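Local coordinates for protein cytochrome P450 (Rhodococcus erythropolis, PDB 3WEC) that probably acts as a heme-dependent monooxygenase that N-hydroxylates the quinolone ring of an aurachin RE biosynthetic intermediate, which is bound beside the heme, at residues D19-F22 / K23-P26. Numbering follows the deposited sequence.
Sequences DPTF and KADP
Pro-26 lays the CB corner of its pyrrolidine ring over one face of the Phe-22 phenyl ring, a CH-pi contact four residues apart in sequence. CB sits 3.7 Å from the centroid of the Phe-22 ring and 18° off its normal, displaced toward the rim, and its nearest ring atom is CZ of Phe-22. The two side chains cross at about a right angle. CG of Phe-22 stands anti to its own backbone N (chi1 166°), which sets CG beside the carbonyl carbon and lets the ring meet Pro-26 CB.

The backbone of the same residues forms the turn. Asp-25 N donates a weak, strongly bent hydrogen bond to Phe-22 O, 3.2 Å long with an angle of 125° at the hydrogen. This i to i+3 bond makes residues 22 to 25 a beta turn with helical torsions at both corners, Lys-23 and Ala-24, close to type III. Phe-22 O also faces the proline, 3.5 Å from Pro-26 CB, but the tertiary amide nitrogen of Pro-26 has no hydrogen to offer it.

Polar groups of the turn, side chain and backbone, bond to neighbours. Lys-23, its chain bent at chi2 and chi4, sends NZ to the carbonyl oxygen of Leu-399, while Lys-23 O accepts a hydrogen bond from NE of Arg-400. Asp-25 OD2 caps the backbone N of Tyr-27 with a weak hydrogen bond at the start of helix 27-36.

This surface turn thus combines one weak internal bond and one CH-pi contact with bonds to residues outside it. Through Lys-23 NZ it reaches the backbone of Leu-399, which lines the pocket of the bound intermediate, although the Lys-23 side chain itself stays about 9 Å from that ligand.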
ATOM      1  N   ASP A  19      -1.051   7.132 -17.665  1.00 85.10           N
ATOM      2  CA  ASP A  19      -0.155   6.067 -18.217  1.00 87.80           C
ATOM      3  C   ASP A  19       0.572   6.258 -19.580  1.00 93.15           C
ATOM      4  O   ASP A  19       1.520   5.504 -19.879  1.00 95.51           O
ATOM      5  CB  ASP A  19      -0.699   4.624 -18.002  1.00 88.05           C
ATOM      6  CG  ASP A  19      -1.380   4.025 -19.232  1.00 92.07           C
ATOM      7  OD1 ASP A  19      -2.119   3.044 -19.036  1.00 91.74           O
ATOM      8  OD2 ASP A  19      -1.187   4.495 -20.374  1.00 95.75           O
ATOM      9  N   PRO A  20       0.148   7.250 -20.402  1.00 94.75           N
ATOM     10  CA  PRO A  20       1.009   7.632 -21.531  1.00 97.14           C
ATOM     11  C   PRO A  20       2.401   8.079 -21.057  1.00 93.76           C
ATOM     12  O   PRO A  20       2.948   9.066 -21.563  1.00 94.98           O
ATOM     13  CB  PRO A  20       0.252   8.813 -22.169  1.00 99.43           C
ATOM     14  CG  PRO A  20      -0.882   9.159 -21.247  1.00 96.37           C
ATOM     15  CD  PRO A  20      -1.176   7.901 -20.496  1.00 94.85           C
ATOM     16  N   THR A  21       2.961   7.318 -20.116  1.00 89.06           N
ATOM     17  CA  THR A  21       4.082   7.722 -19.258  1.00 83.88           C
ATOM     18  C   THR A  21       3.857   9.047 -18.490  1.00 78.70           C
ATOM     19  O   THR A  21       4.776   9.843 -18.223  1.00 77.00           O
ATOM     20  CB  THR A  21       5.460   7.609 -19.927  1.00 87.66           C
ATOM     21  OG1 THR A  21       5.399   6.682 -21.022  1.00 93.22           O
ATOM     22  CG2 THR A  21       6.447   7.096 -18.912  1.00 85.21           C
ATOM     23  N   PHE A  22       2.590   9.247 -18.143  1.00 74.72           N
ATOM     24  CA  PHE A  22       2.189   9.962 -16.948  1.00 68.24           C
ATOM     25  C   PHE A  22       2.817   9.149 -15.800  1.00 65.64           C
ATOM     26  O   PHE A  22       3.287   9.717 -14.797  1.00 61.22           O
ATOM     27  CB  PHE A  22       0.661   9.934 -16.912  1.00 67.01           C
ATOM     28  CG  PHE A  22       0.047  10.319 -15.601  1.00 62.42           C
ATOM     29  CD1 PHE A  22      -0.342   9.344 -14.683  1.00 60.61           C
ATOM     30  CD2 PHE A  22      -0.191  11.649 -15.299  1.00 60.71           C
ATOM     31  CE1 PHE A  22      -0.935   9.700 -13.474  1.00 56.84           C
ATOM     32  CE2 PHE A  22      -0.780  12.011 -14.105  1.00 57.45           C
ATOM     33  CZ  PHE A  22      -1.158  11.036 -13.190  1.00 55.94           C
ATOM     34  N   LYS A  23       2.849   7.821 -15.999  1.00 66.96           N
ATOM     35  CA  LYS A  23       3.488   6.829 -15.108  1.00 65.67           C
ATOM     36  C   LYS A  23       4.829   7.306 -14.552  1.00 63.42           C
ATOM     37  O   LYS A  23       4.967   7.431 -13.332  1.00 59.82           O
ATOM     38  CB  LYS A  23       3.706   5.480 -15.842  1.00 69.91           C
ATOM     39  CG  LYS A  23       3.068   4.243 -15.199  1.00 69.86           C
ATOM     40  CD  LYS A  23       2.979   4.346 -13.679  1.00 65.55           C
ATOM     41  CE  LYS A  23       1.936   3.404 -13.099  1.00 65.66           C
ATOM     42  NZ  LYS A  23       1.350   4.003 -11.846  1.00 62.08           N
ATOM     43  N   ALA A  24       5.782   7.579 -15.457  1.00 64.91           N
ATOM     44  CA  ALA A  24       7.177   7.963 -15.127  1.00 63.74           C
ATOM     45  C   ALA A  24       7.351   9.262 -14.323  1.00 59.65           C
ATOM     46  O   ALA A  24       8.324   9.421 -13.587  1.00 58.59           O
ATOM     47  CB  ALA A  24       8.025   8.037 -16.389  1.00 67.47           C
ATOM     48  N   ASP A  25       6.447  10.208 -14.524  1.00 58.10           N
ATOM     49  CA  ASP A  25       6.421  11.449 -13.757  1.00 55.43           C
ATOM     50  C   ASP A  25       5.024  12.023 -13.822  1.00 54.21           C
ATOM     51  O   ASP A  25       4.594  12.499 -14.867  1.00 55.90           O
ATOM     52  CB  ASP A  25       7.464  12.480 -14.218  1.00 57.25           C
ATOM     53  CG  ASP A  25       7.576  13.664 -13.250  1.00 56.06           C
ATOM     54  OD1 ASP A  25       8.222  14.669 -13.605  1.00 57.76           O
ATOM     55  OD2 ASP A  25       7.000  13.589 -12.128  1.00 54.11           O
ATOM     56  N   PRO A  26       4.287  11.935 -12.701  1.00 51.27           N
ATOM     57  CA  PRO A  26       2.921  12.414 -12.703  1.00 50.81           C
ATOM     58  C   PRO A  26       2.762  13.773 -12.026  1.00 50.25           C
ATOM     59  O   PRO A  26       1.726  14.417 -12.188  1.00 50.75           O
ATOM     60  CB  PRO A  26       2.162  11.319 -11.915  1.00 48.83           C
ATOM     61  CG  PRO A  26       3.181  10.389 -11.377  1.00 47.57           C
ATOM     62  CD  PRO A  26       4.530  10.992 -11.598  1.00 48.84           C
TER